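Local coordinates for Melibiose/raffinose/stachyose-binding protein MelE (Bacillus subtilis subsp. subtilis str. 168, PDB 4R6H) that binds melibiose, raffinose and stachyose and serves as the solute-binding component of the MelEDC-MsmX ABC transporter that imports these sugars, at residues T115-P120 with G348-K353; P137-K142 with E341-P346; S124-K129 with G305-T310; L311-D316 with D325-M330; G288-P293 with E363-V368. All blocks are in the same frame, centred on the assembly; numbering follows the deposited sequence. Where two conformers were deposited one is given.

Overall arrangement
In this sugar-binding protein, crystallised in an open conformation, interactions 1 and 4 lie to one side, while interactions 2 and 3 reach the sheet that interaction 5 shares; the centres of interactions 4 and 5 are about 31 Å apart. Interactions 1 and 2, with centres about 12 Å apart, share a probable hydrogen bond, 2.9 Å from Asp119 OD2 to Gln140 NE2. Interactions 2 and 3 are joined by backbone pairing, with Ala141 O 2.8 Å from Gly306 N, where the start of strand 141-148 pairs with the end of strand 303-306, in the sheet that also holds strand 287-291. Ile138 of interaction 2 also packs on Leu311 of interaction 4. The segments of interactions 2 and 5 alternate along the chain.

Interaction 1: T115-P120 with G348-K353; sequences TQDLDP and GLTNVK
Two distant loops meet backbone to backbone where Leu118 faces Leu349, their CA atoms 4.8 Å apart. Two bonds make the tight centre, where Leu118, Gly348 and Leu349 are buried. Thr350 N donates to Asp117 O at 2.7 Å, lying in the carbonyl plane with an N-H...O angle of 158°, and Asp119 N returns a bond of 2.9 Å to Gly348 O. Asp117 O is also approached by Leu349 CA at 3.2 Å, a CA-H...O contact. On the inner side Leu349 CD2 lies against the Asp117 backbone, and Leu118 turns away to pack on Pro137.

The outer side is looser, with Pro120, Thr350 and Asn351 exposed. The Thr350 methyl CG2 lies 3.8 Å from Asp119 CA and touches Pro120 CD, the threonine and proline side chains crossing at about a right angle. The Asp117 carboxylate and Asn351 amide face each other with planes 30° apart; Asp117 OD2 stands 3.5 Å from Asn351 ND2, too poorly angled for a hydrogen bond. Asp119 directs its own carboxylate to Asn121 and Gln140. The arrangement is an isolated beta bridge, with the type I turn of Leu349 to Val352 leading the second loop away from it.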
# COMPACT_ATOMS: atom_id res chain seq x y z
N THR A 115 -17.58 -10.35 -10.07
CA THR A 115 -17.68 -8.91 -9.94
C THR A 115 -18.86 -8.48 -9.05
O THR A 115 -18.78 -7.43 -8.47
CB THR A 115 -17.75 -8.21 -11.32
OG1 THR A 115 -18.94 -8.61 -12.01
CG2 THR A 115 -16.51 -8.56 -12.15
N GLN A 116 -19.88 -9.34 -8.93
CA GLN A 116 -20.98 -8.99 -8.05
C GLN A 116 -20.53 -8.83 -6.61
O GLN A 116 -21.19 -8.14 -5.84
CB GLN A 116 -22.12 -10.01 -8.13
CG GLN A 116 -21.82 -11.38 -7.60
CD GLN A 116 -23.06 -12.28 -7.57
OE1 GLN A 116 -24.19 -11.79 -7.49
NE2 GLN A 116 -22.86 -13.59 -7.64
N ASP A 117 -19.40 -9.44 -6.24
CA ASP A 117 -18.91 -9.35 -4.88
C ASP A 117 -17.68 -8.47 -4.69
O ASP A 117 -17.05 -8.51 -3.62
CB ASP A 117 -18.65 -10.74 -4.34
CG ASP A 117 -19.93 -11.54 -4.15
OD1 ASP A 117 -20.95 -10.97 -3.69
OD2 ASP A 117 -19.90 -12.74 -4.46
N LEU A 118 -17.35 -7.65 -5.69
CA LEU A 118 -16.25 -6.72 -5.54
C LEU A 118 -16.46 -5.80 -4.33
O LEU A 118 -17.57 -5.21 -4.18
CB LEU A 118 -16.08 -5.86 -6.78
CG LEU A 118 -14.99 -4.77 -6.74
CD1 LEU A 118 -13.59 -5.36 -6.54
CD2 LEU A 118 -14.99 -3.86 -7.96
N ASP A 119 -15.47 -5.67 -3.44
CA ASP A 119 -15.59 -4.75 -2.30
C ASP A 119 -15.88 -3.35 -2.83
O ASP A 119 -15.12 -2.83 -3.62
CB ASP A 119 -14.31 -4.79 -1.44
CG ASP A 119 -14.43 -4.00 -0.12
OD1 ASP A 119 -15.05 -2.92 -0.12
OD2 ASP A 119 -13.88 -4.48 0.89
N PRO A 120 -17.00 -2.73 -2.40
CA PRO A 120 -17.25 -1.38 -2.94
C PRO A 120 -16.18 -0.32 -2.64
O PRO A 120 -16.14 0.67 -3.32
CB PRO A 120 -18.60 -0.97 -2.30
CG PRO A 120 -18.85 -1.93 -1.20
CD PRO A 120 -17.99 -3.15 -1.39
N GLY A 348 -10.35 -9.13 -1.83
CA GLY A 348 -11.06 -8.11 -2.57
C GLY A 348 -12.55 -8.34 -2.72
O GLY A 348 -13.21 -7.46 -3.26
N LEU A 349 -13.08 -9.45 -2.19
CA LEU A 349 -14.48 -9.86 -2.36
C LEU A 349 -15.20 -9.82 -1.04
O LEU A 349 -14.65 -10.20 -0.01
CB LEU A 349 -14.57 -11.26 -2.94
CG LEU A 349 -13.81 -11.50 -4.24
CD1 LEU A 349 -13.83 -12.98 -4.57
CD2 LEU A 349 -14.36 -10.65 -5.37
N THR A 350 -16.47 -9.40 -1.09
CA THR A 350 -17.25 -9.23 0.14
C THR A 350 -17.72 -10.56 0.71
O THR A 350 -18.08 -10.63 1.89
CB THR A 350 -18.48 -8.36 -0.15
OG1 THR A 350 -19.26 -8.99 -1.18
CG2 THR A 350 -18.07 -6.99 -0.56
N ASN A 351 -17.72 -11.63 -0.09
CA ASN A 351 -18.23 -12.93 0.35
C ASN A 351 -17.11 -13.78 0.95
O ASN A 351 -17.29 -14.98 1.13
CB ASN A 351 -18.90 -13.70 -0.81
CG ASN A 351 -17.95 -13.99 -1.98
OD1 ASN A 351 -17.12 -13.16 -2.31
ND2 ASN A 351 -18.11 -15.13 -2.64
N VAL A 352 -15.96 -13.16 1.20
CA VAL A 352 -14.78 -13.87 1.69
C VAL A 352 -14.27 -13.16 2.91
O VAL A 352 -13.95 -11.97 2.88
CB VAL A 352 -13.65 -13.86 0.66
CG1 VAL A 352 -12.43 -14.59 1.21
CG2 VAL A 352 -14.13 -14.45 -0.65
N LYS A 353 -14.19 -13.88 4.02
CA LYS A 353 -13.73 -13.25 5.22
C LYS A 353 -12.46 -13.95 5.67
O LYS A 353 -12.46 -14.91 6.43
CB LYS A 353 -14.82 -13.26 6.31
CG LYS A 353 -15.97 -12.29 6.03
CD LYS A 353 -15.51 -10.85 6.29
CE LYS A 353 -16.65 -9.85 6.30
NZ LYS A 353 -16.11 -8.46 6.48

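Interaction 2: P137-K142 with E341-P346; sequences PINQAK and EATSLP
Asn139 and Pro346 bring the two backbones together, CA to CA 5.4 Å, where the loop leading into strand 141-148 passes the segment leaving helix 333-343. The backbone bond here is weak: Gln140 N reaches Pro346 O at 3.0 Å, but the N-H...O angle is only 127°.

Among the side chains, Asn139 makes the firmer link. Its CG sits between the backbone N and the carbonyl carbon (chi1 60°), a setting that carries the amide toward the helix end, where ND2 donates to Thr343 OG1 at 3.0 Å. The bond is nearly straight, 162°, and OG1 lies close to the amide plane. Thr343 OG1 also bonds to Ala340 O within its helix, while Asn139 OD1 accepts from Tyr309 N. Leu345 lays CB 3.5 Å from Gln140 O and brings CD1 to 3.6 Å from Asn139 ND2. Pro346 CB packs on Gln140 CG at 3.9 Å, the two side chains crossing at about a right angle; NE2 of this glutamine binds Asp119 and Ser347.

After Thr343, Ser344 takes positive phi and closes the helix with a Schellman motif. The chemistry is uneven: the Asn139 amide has a hydrogen-bond partner at each end, which fixes its orientation, whereas Gln140 O, buried against Leu345 and Pro346 without a polar partner, probably pays a desolvation cost.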
# COMPACT_ATOMS: atom_id res chain seq x y z
N PRO A 137 -9.00 -8.23 -7.92
CA PRO A 137 -8.21 -8.00 -6.72
C PRO A 137 -8.04 -9.23 -5.85
O PRO A 137 -9.00 -9.70 -5.23
CB PRO A 137 -9.00 -6.90 -6.00
CG PRO A 137 -10.42 -7.23 -6.37
CD PRO A 137 -10.39 -7.77 -7.78
N ILE A 138 -6.85 -9.77 -5.79
CA ILE A 138 -6.59 -10.91 -4.93
C ILE A 138 -6.82 -10.49 -3.46
O ILE A 138 -7.31 -11.24 -2.63
CB ILE A 138 -5.16 -11.40 -5.15
CG1 ILE A 138 -5.04 -12.08 -6.50
CG2 ILE A 138 -4.66 -12.26 -3.98
CD1 ILE A 138 -3.62 -12.34 -6.93
N ASN A 139 -6.46 -9.26 -3.16
CA ASN A 139 -6.52 -8.74 -1.81
C ASN A 139 -6.68 -7.24 -1.88
O ASN A 139 -6.95 -6.70 -2.97
CB ASN A 139 -5.30 -9.14 -0.97
CG ASN A 139 -4.01 -8.65 -1.53
OD1 ASN A 139 -3.97 -7.96 -2.56
ND2 ASN A 139 -2.91 -8.94 -0.84
N GLN A 140 -6.52 -6.56 -0.76
CA GLN A 140 -6.53 -5.12 -0.77
C GLN A 140 -5.71 -4.58 0.38
O GLN A 140 -5.65 -5.20 1.43
CB GLN A 140 -7.95 -4.60 -0.63
CG GLN A 140 -8.72 -5.16 0.54
CD GLN A 140 -10.10 -4.55 0.67
OE1 GLN A 140 -10.23 -3.31 0.87
NE2 GLN A 140 -11.12 -5.38 0.55
N ALA A 141 -5.13 -3.42 0.17
CA ALA A 141 -4.31 -2.78 1.17
C ALA A 141 -5.11 -1.69 1.87
O ALA A 141 -5.84 -0.93 1.19
CB ALA A 141 -3.08 -2.14 0.55
N LYS A 142 -4.96 -1.60 3.19
CA LYS A 142 -5.62 -0.58 3.99
C LYS A 142 -4.65 -0.15 5.08
O LYS A 142 -4.57 -0.78 6.14
CB LYS A 142 -6.96 -1.04 4.56
CG LYS A 142 -8.08 -1.13 3.53
CD LYS A 142 -9.45 -1.39 4.15
CE LYS A 142 -9.65 -2.83 4.60
NZ LYS A 142 -11.06 -3.00 5.07
N GLU A 341 -5.22 -14.86 3.04
CA GLU A 341 -4.53 -15.12 4.30
C GLU A 341 -3.01 -15.20 4.17
O GLU A 341 -2.26 -14.74 5.02
CB GLU A 341 -5.10 -16.39 4.95
CG GLU A 341 -6.48 -16.14 5.52
CD GLU A 341 -7.19 -17.36 6.08
OE1 GLU A 341 -6.59 -18.44 6.16
OE2 GLU A 341 -8.39 -17.22 6.44
N ALA A 342 -2.53 -15.76 3.08
CA ALA A 342 -1.09 -15.81 2.82
C ALA A 342 -0.44 -14.44 2.69
O ALA A 342 0.73 -14.27 2.97
CB ALA A 342 -0.81 -16.64 1.59
N THR A 343 -1.24 -13.46 2.25
CA THR A 343 -0.81 -12.08 2.09
C THR A 343 -1.04 -11.20 3.31
O THR A 343 -0.66 -10.01 3.30
CB THR A 343 -1.52 -11.38 0.90
OG1 THR A 343 -2.88 -11.05 1.24
CG2 THR A 343 -1.48 -12.25 -0.38
N SER A 344 -1.70 -11.76 4.33
CA SER A 344 -2.03 -11.07 5.58
C SER A 344 -2.95 -9.88 5.38
O SER A 344 -2.97 -8.96 6.20
CB SER A 344 -0.76 -10.66 6.36
OG SER A 344 0.01 -11.84 6.64
N LEU A 345 -3.77 -9.92 4.33
CA LEU A 345 -4.65 -8.81 4.01
C LEU A 345 -6.01 -9.31 3.65
O LEU A 345 -6.19 -10.49 3.27
CB LEU A 345 -4.05 -8.02 2.83
CG LEU A 345 -2.83 -7.17 3.07
CD1 LEU A 345 -2.22 -6.63 1.80
CD2 LEU A 345 -3.19 -6.02 4.00
N PRO A 346 -7.01 -8.42 3.69
CA PRO A 346 -8.35 -8.86 3.30
C PRO A 346 -8.43 -9.22 1.83
O PRO A 346 -7.70 -8.68 0.99
CB PRO A 346 -9.23 -7.64 3.54
CG PRO A 346 -8.44 -6.76 4.43
CD PRO A 346 -6.99 -7.03 4.17

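Interaction 3: S124-K129 with G305-T310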
# COMPACT_ATOMS: atom_id res chain seq x y z
N SER A 124 -13.79 2.72 -7.26
CA SER A 124 -13.11 3.82 -7.93
C SER A 124 -11.74 3.45 -8.42
O SER A 124 -11.17 4.16 -9.24
CB SER A 124 -12.93 5.01 -6.98
OG SER A 124 -14.18 5.58 -6.70
N ILE A 125 -11.17 2.37 -7.87
CA ILE A 125 -9.80 2.02 -8.18
C ILE A 125 -9.75 1.01 -9.31
O ILE A 125 -8.91 1.15 -10.22
CB ILE A 125 -9.09 1.51 -6.90
CG1 ILE A 125 -9.06 2.65 -5.86
CG2 ILE A 125 -7.66 1.08 -7.20
CD1 ILE A 125 -8.99 2.23 -4.41
N LEU A 126 -10.65 0.03 -9.26
CA LEU A 126 -10.63 -1.09 -10.21
C LEU A 126 -11.67 -1.02 -11.30
O LEU A 126 -11.71 -1.89 -12.16
CB LEU A 126 -10.72 -2.42 -9.47
CG LEU A 126 -9.39 -2.81 -8.82
CD1 LEU A 126 -9.62 -4.12 -8.10
CD2 LEU A 126 -8.27 -2.92 -9.85
N LYS A 127 -12.49 0.03 -11.29
CA LYS A 127 -13.45 0.22 -12.36
C LYS A 127 -13.38 1.62 -12.86
O LYS A 127 -12.92 2.53 -12.16
CB LYS A 127 -14.89 -0.06 -11.90
CG LYS A 127 -15.12 -1.40 -11.27
CD LYS A 127 -16.53 -1.55 -10.73
CE LYS A 127 -17.56 -1.36 -11.83
NZ LYS A 127 -18.90 -1.77 -11.35
N ASN A 128 -13.89 1.82 -14.08
CA ASN A 128 -14.26 3.16 -14.50
C ASN A 128 -15.76 3.36 -14.31
O ASN A 128 -16.53 2.39 -14.14
CB ASN A 128 -13.69 3.54 -15.88
CG ASN A 128 -14.15 2.66 -17.03
OD1 ASN A 128 -15.27 2.17 -17.05
ND2 ASN A 128 -13.27 2.50 -18.02
N LYS A 129 -16.18 4.62 -14.23
CA LYS A 129 -17.59 4.93 -14.06
C LYS A 129 -18.41 4.38 -15.25
O LYS A 129 -19.57 4.04 -15.07
CB LYS A 129 -17.80 6.44 -13.88
CG LYS A 129 -19.15 6.84 -13.30
CD LYS A 129 -19.33 8.35 -13.28
CE LYS A 129 -20.79 8.75 -13.19
NZ LYS A 129 -21.50 8.07 -12.07
N GLY A 305 -4.42 2.73 0.30
CA GLY A 305 -3.97 1.50 -0.38
C GLY A 305 -4.82 1.16 -1.57
O GLY A 305 -4.64 1.73 -2.67
N GLY A 306 -5.76 0.28 -1.34
CA GLY A 306 -6.66 -0.19 -2.40
C GLY A 306 -6.07 -1.38 -3.08
O GLY A 306 -5.96 -2.42 -2.46
N GLU A 307 -5.70 -1.27 -4.36
CA GLU A 307 -5.00 -2.36 -5.04
C GLU A 307 -3.77 -2.75 -4.30
O GLU A 307 -2.96 -1.89 -3.95
CB GLU A 307 -4.44 -1.91 -6.38
CG GLU A 307 -5.36 -1.99 -7.54
CD GLU A 307 -4.63 -1.73 -8.84
OE1 GLU A 307 -4.82 -0.64 -9.43
OE2 GLU A 307 -3.82 -2.57 -9.26
N ARG A 308 -3.56 -4.04 -4.14
CA ARG A 308 -2.30 -4.55 -3.69
C ARG A 308 -1.78 -5.52 -4.76
O ARG A 308 -0.87 -5.17 -5.55
CB ARG A 308 -2.39 -5.17 -2.29
CG ARG A 308 -1.17 -5.92 -1.84
CD ARG A 308 -0.09 -5.02 -1.34
NE ARG A 308 0.83 -5.79 -0.50
CZ ARG A 308 2.08 -5.43 -0.25
NH1 ARG A 308 2.59 -4.32 -0.77
NH2 ARG A 308 2.84 -6.20 0.52
N TYR A 309 -2.33 -6.73 -4.77
CA TYR A 309 -2.03 -7.71 -5.82
C TYR A 309 -3.26 -7.93 -6.65
O TYR A 309 -4.34 -8.19 -6.12
CB TYR A 309 -1.56 -9.03 -5.23
CG TYR A 309 -0.40 -8.93 -4.30
CD1 TYR A 309 0.74 -8.25 -4.65
CD2 TYR A 309 -0.46 -9.51 -3.06
CE1 TYR A 309 1.83 -8.21 -3.79
CE2 TYR A 309 0.60 -9.46 -2.19
CZ TYR A 309 1.73 -8.78 -2.56
OH TYR A 309 2.84 -8.68 -1.74
N THR A 310 -3.10 -7.91 -7.98
CA THR A 310 -4.21 -8.20 -8.86
C THR A 310 -3.84 -9.21 -9.94
O THR A 310 -2.66 -9.52 -10.12
CB THR A 310 -4.74 -6.95 -9.60
OG1 THR A 310 -3.77 -6.53 -10.57
CG2 THR A 310 -5.03 -5.79 -8.64
O HOH W 1 -6.13 1.35 -10.84
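Ile125 lays its CG2 methyl alongside the stem of Glu307, 3.9 Å from CG, the two side chains running past each other in opposite directions. Leu126 comes in obliquely on the same CG, with CD2 at 3.8 Å. Two branched side chains from the end of helix 123-126 thus hold the aliphatic part of a buried glutamate. The Ile125 terminal methyl, CD1, rests 3.9 Å from Gly306 CA, where the lack of a side chain makes room for it.

The polar link runs through one water, which donates to Ile125 O at 2.9 Å and to Glu307 OE1 at 2.8 Å. The carboxylate is further gripped by Thr94 and by the backbone N-H groups of Gly96 and Gly98. With an alanine here in place of Glu307, the water would probably lose one of its two acceptors and the N-H groups of Gly96 and Gly98 their carboxylate, and a gap would be likely to open beside Ile125 and Leu126. The setting is the C-terminal end of a short helix packed, with a water bridge, on the connection between strands 303-306 and 310-313, which lie in different sheets.

Interaction 4: L311-D316 with D325-M330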
# COMPACT_ATOMS: atom_id res chain seq x y z
N LEU A 311 -4.87 -9.75 -10.56
CA LEU A 311 -4.76 -10.56 -11.77
C LEU A 311 -5.55 -9.80 -12.82
O LEU A 311 -6.78 -9.74 -12.75
CB LEU A 311 -5.35 -11.98 -11.59
CG LEU A 311 -4.44 -12.90 -10.78
CD1 LEU A 311 -5.18 -14.11 -10.24
CD2 LEU A 311 -3.23 -13.37 -11.60
N ALA A 312 -4.84 -9.26 -13.80
CA ALA A 312 -5.39 -8.65 -14.99
C ALA A 312 -5.07 -9.57 -16.16
O ALA A 312 -3.99 -10.18 -16.19
CB ALA A 312 -4.77 -7.28 -15.22
N ALA A 313 -6.00 -9.72 -17.09
CA ALA A 313 -5.78 -10.56 -18.28
C ALA A 313 -5.40 -9.65 -19.42
O ALA A 313 -5.96 -8.57 -19.61
CB ALA A 313 -7.04 -11.36 -18.62
N TRP A 314 -4.47 -10.11 -20.22
CA TRP A 314 -4.13 -9.36 -21.43
C TRP A 314 -5.25 -9.55 -22.47
O TRP A 314 -5.56 -10.68 -22.82
CB TRP A 314 -2.84 -9.89 -21.99
CG TRP A 314 -2.38 -9.19 -23.24
CD1 TRP A 314 -2.65 -7.91 -23.63
CD2 TRP A 314 -1.52 -9.75 -24.24
NE1 TRP A 314 -2.00 -7.63 -24.83
CE2 TRP A 314 -1.30 -8.74 -25.21
CE3 TRP A 314 -0.91 -10.98 -24.39
CZ2 TRP A 314 -0.51 -8.96 -26.36
CZ3 TRP A 314 -0.08 -11.20 -25.55
CH2 TRP A 314 0.09 -10.19 -26.49
N LYS A 315 -5.81 -8.43 -22.92
CA LYS A 315 -6.95 -8.46 -23.85
C LYS A 315 -6.63 -9.21 -25.14
O LYS A 315 -7.52 -9.81 -25.74
CB LYS A 315 -7.45 -7.05 -24.15
CG LYS A 315 -6.53 -6.19 -25.00
CD LYS A 315 -7.12 -4.80 -25.23
CE LYS A 315 -6.21 -3.93 -26.08
NZ LYS A 315 -6.26 -4.28 -27.52
N ASP A 316 -5.37 -9.18 -25.55
CA ASP A 316 -4.98 -9.82 -26.78
C ASP A 316 -4.27 -11.16 -26.56
O ASP A 316 -3.69 -11.70 -27.49
CB ASP A 316 -4.19 -8.82 -27.65
CG ASP A 316 -5.07 -7.68 -28.12
OD1 ASP A 316 -6.27 -7.89 -28.39
OD2 ASP A 316 -4.58 -6.53 -28.14
N ASP A 325 -10.56 -18.31 -16.91
CA ASP A 325 -10.87 -19.50 -16.12
C ASP A 325 -10.01 -19.48 -14.83
O ASP A 325 -10.49 -19.85 -13.75
CB ASP A 325 -10.56 -20.81 -16.87
CG ASP A 325 -11.54 -21.13 -17.99
OD1 ASP A 325 -12.66 -20.61 -18.04
OD2 ASP A 325 -11.10 -21.94 -18.84
N PHE A 326 -8.75 -19.03 -14.96
CA PHE A 326 -7.86 -19.01 -13.80
C PHE A 326 -8.35 -17.94 -12.78
O PHE A 326 -8.32 -18.18 -11.55
CB PHE A 326 -6.41 -18.74 -14.24
CG PHE A 326 -5.42 -18.92 -13.13
CD1 PHE A 326 -5.08 -17.87 -12.29
CD2 PHE A 326 -4.85 -20.13 -12.89
CE1 PHE A 326 -4.20 -18.06 -11.26
CE2 PHE A 326 -3.97 -20.33 -11.86
CZ PHE A 326 -3.65 -19.29 -11.02
N ILE A 327 -8.73 -16.76 -13.27
CA ILE A 327 -9.26 -15.73 -12.39
C ILE A 327 -10.50 -16.27 -11.65
O ILE A 327 -10.64 -16.10 -10.42
CB ILE A 327 -9.58 -14.45 -13.18
CG1 ILE A 327 -8.29 -13.75 -13.63
CG2 ILE A 327 -10.43 -13.52 -12.32
CD1 ILE A 327 -8.50 -12.58 -14.57
N ALA A 328 -11.42 -16.89 -12.39
CA ALA A 328 -12.63 -17.44 -11.77
C ALA A 328 -12.30 -18.47 -10.70
O ALA A 328 -12.96 -18.53 -9.65
CB ALA A 328 -13.58 -18.02 -12.81
N PHE A 329 -11.28 -19.29 -10.96
CA PHE A 329 -10.82 -20.27 -10.02
C PHE A 329 -10.30 -19.56 -8.75
O PHE A 329 -10.61 -19.96 -7.64
CB PHE A 329 -9.73 -21.15 -10.66
CG PHE A 329 -9.09 -22.11 -9.72
CD1 PHE A 329 -7.97 -21.72 -9.01
CD2 PHE A 329 -9.55 -23.41 -9.57
CE1 PHE A 329 -7.35 -22.58 -8.11
CE2 PHE A 329 -8.93 -24.29 -8.69
CZ PHE A 329 -7.81 -23.87 -7.97
N MET A 330 -9.44 -18.57 -8.93
CA MET A 330 -8.89 -17.82 -7.79
C MET A 330 -9.97 -17.12 -6.94
O MET A 330 -9.81 -16.98 -5.71
CB MET A 330 -7.87 -16.80 -8.29
CG MET A 330 -6.58 -17.43 -8.78
SD MET A 330 -5.59 -18.32 -7.59
CE MET A 330 -5.01 -17.00 -6.52
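Phe326 presents its ring edge to Leu311: CD1 of the leucine lies near the ring plane, 4.2 Å from CE1, and the two side chains cross at about a right angle. Phe57 meets the same phenylalanine in an edge-to-face pair, and Leu35 and Ile37 of strand 33-38 also touch it.

Leu311 bears most of the packing on the strand side. The CD1 methyl that meets Phe326 also touches Met330 CG at 3.9 Å, so it bridges residues one helical turn apart. Nearer the backbone, Leu311 CB rests 4.0 Å from Ile327 CG1. With CG1 beside its backbone N (chi1 -71°), Ile327 extends CD1 along the strand, to 3.8 Å from Leu311 O and 4.5 Å from Ala313 CB. Leu311 and Ala313 thus share one face of the strand, while Ala312 between them points away from the helix.

The side-chain contacts across the pair are apolar. The axes of the short segments 311-313 and 325-330 approach to 9.5 Å, at 158° between their directions, and only a short connection separates the two segments in sequence. This is layered alpha/beta packing: a nearly antiparallel helix laid over the central strand of a small antiparallel sheet, between strands 91-92 and 136-137.

Interaction 5: G288-P293 with E363-V368; sequences GIIPTP and EYYQDV
Pro291 meets Tyr365 in a CH-pi contact of nearly ideal placement: CD stands 3.5 Å from the ring centroid and only 2° off its normal, the two side chains crossing at about a right angle. The opposite face of the phenol is taken by Tyr364 CD1, over its centre, so the ring is sandwiched.

The remaining contacts are van der Waals packing. Ile290 lies side by side with Tyr365, pointing the same way, and its CG2 comes 3.4 Å from OH and 4.0 Å from CZ. Val368 brings CG1 to 3.9 Å from Pro291 CB, extending the cover over the proline. Tyr365 CG lies anti to its carbonyl carbon (chi1 -67°), which sends the ring across to the strand. A serine in place of Tyr365 would remove the face on which Pro291 CD rests, and would probably leave Pro291 and Ile290 poorly covered on that side.

A backbone bond of 3.0 Å from Val368 N to Tyr365 O closes a type I turn that sets both residues against the strand. Tyr365 is the first residue beyond helix 359-364, and the turn that follows this helix packs on strand 287-291, with Trp303 of strand 303-306 touching both Pro291 and Val368.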
# COMPACT_ATOMS: atom_id res chain seq x y z
N GLY A 288 -2.26 -2.91 17.32
CA GLY A 288 -3.44 -2.59 16.56
C GLY A 288 -3.12 -1.66 15.40
O GLY A 288 -2.00 -1.17 15.29
N ILE A 289 -4.12 -1.44 14.56
CA ILE A 289 -4.01 -0.42 13.50
C ILE A 289 -5.19 0.53 13.57
O ILE A 289 -6.29 0.16 14.01
CB ILE A 289 -3.86 -1.03 12.07
CG1 ILE A 289 -5.00 -2.01 11.76
CG2 ILE A 289 -2.51 -1.71 11.94
CD1 ILE A 289 -5.14 -2.43 10.32
N ILE A 290 -4.94 1.76 13.15
CA ILE A 290 -5.95 2.77 12.95
C ILE A 290 -5.76 3.40 11.58
O ILE A 290 -4.67 3.37 11.04
CB ILE A 290 -5.92 3.87 14.06
CG1 ILE A 290 -4.57 4.57 14.11
CG2 ILE A 290 -6.28 3.26 15.40
CD1 ILE A 290 -4.54 5.64 15.20
N PRO A 291 -6.84 4.00 11.04
CA PRO A 291 -6.73 4.68 9.76
C PRO A 291 -5.75 5.86 9.85
O PRO A 291 -5.41 6.34 10.94
CB PRO A 291 -8.15 5.21 9.52
CG PRO A 291 -9.03 4.59 10.50
CD PRO A 291 -8.20 4.00 11.58
N THR A 292 -5.34 6.34 8.70
CA THR A 292 -4.49 7.53 8.62
C THR A 292 -5.28 8.73 9.13
O THR A 292 -6.38 8.98 8.64
CB THR A 292 -4.04 7.80 7.16
OG1 THR A 292 -3.30 6.67 6.68
CG2 THR A 292 -3.14 9.01 7.08
N PRO A 293 -4.74 9.46 10.13
CA PRO A 293 -5.45 10.64 10.60
C PRO A 293 -5.70 11.69 9.52
O PRO A 293 -4.86 11.90 8.63
CB PRO A 293 -4.52 11.19 11.66
CG PRO A 293 -3.79 10.00 12.21
CD PRO A 293 -3.57 9.14 10.96
N GLU A 363 -12.90 -4.49 11.06
CA GLU A 363 -14.32 -4.48 11.36
C GLU A 363 -14.68 -3.23 12.19
O GLU A 363 -15.71 -2.59 11.96
CB GLU A 363 -14.68 -5.75 12.11
CG GLU A 363 -16.18 -5.97 12.23
CD GLU A 363 -16.58 -7.41 11.93
OE1 GLU A 363 -15.90 -8.10 11.12
OE2 GLU A 363 -17.59 -7.84 12.51
N TYR A 364 -13.85 -2.89 13.15
CA TYR A 364 -14.09 -1.69 13.96
C TYR A 364 -14.15 -0.47 13.07
O TYR A 364 -14.99 0.43 13.30
CB TYR A 364 -13.00 -1.52 15.02
CG TYR A 364 -13.24 -0.44 16.06
CD1 TYR A 364 -12.77 0.85 15.88
CD2 TYR A 364 -13.85 -0.74 17.23
CE1 TYR A 364 -12.97 1.83 16.84
CE2 TYR A 364 -14.04 0.22 18.21
CZ TYR A 364 -13.57 1.48 18.03
OH TYR A 364 -13.81 2.41 19.04
N TYR A 365 -13.32 -0.44 12.03
CA TYR A 365 -13.25 0.67 11.10
C TYR A 365 -13.89 0.40 9.74
O TYR A 365 -13.48 0.94 8.70
CB TYR A 365 -11.79 1.12 10.94
CG TYR A 365 -11.23 1.72 12.20
CD1 TYR A 365 -11.66 2.95 12.65
CD2 TYR A 365 -10.27 1.06 12.96
CE1 TYR A 365 -11.17 3.48 13.82
CE2 TYR A 365 -9.75 1.60 14.11
CZ TYR A 365 -10.21 2.81 14.56
OH TYR A 365 -9.69 3.33 15.73
N GLN A 366 -14.94 -0.43 9.76
CA GLN A 366 -15.59 -0.90 8.53
C GLN A 366 -16.13 0.25 7.68
O GLN A 366 -16.15 0.15 6.45
CB GLN A 366 -16.74 -1.86 8.91
CG GLN A 366 -17.46 -2.54 7.75
CD GLN A 366 -16.72 -3.74 7.20
OE1 GLN A 366 -16.51 -3.86 5.99
NE2 GLN A 366 -16.33 -4.66 8.08
N ASP A 367 -16.51 1.34 8.31
CA ASP A 367 -17.11 2.41 7.50
C ASP A 367 -16.10 3.46 7.05
O ASP A 367 -16.47 4.43 6.37
CB ASP A 367 -18.32 3.05 8.19
CG ASP A 367 -19.45 2.06 8.41
OD1 ASP A 367 -19.60 1.09 7.64
OD2 ASP A 367 -20.21 2.26 9.38
N VAL A 368 -14.82 3.23 7.34
CA VAL A 368 -13.79 4.16 6.89
C VAL A 368 -13.53 3.90 5.40
O VAL A 368 -13.45 2.75 4.98
CB VAL A 368 -12.49 4.03 7.75
CG1 VAL A 368 -11.32 4.90 7.26
CG2 VAL A 368 -12.79 4.35 9.21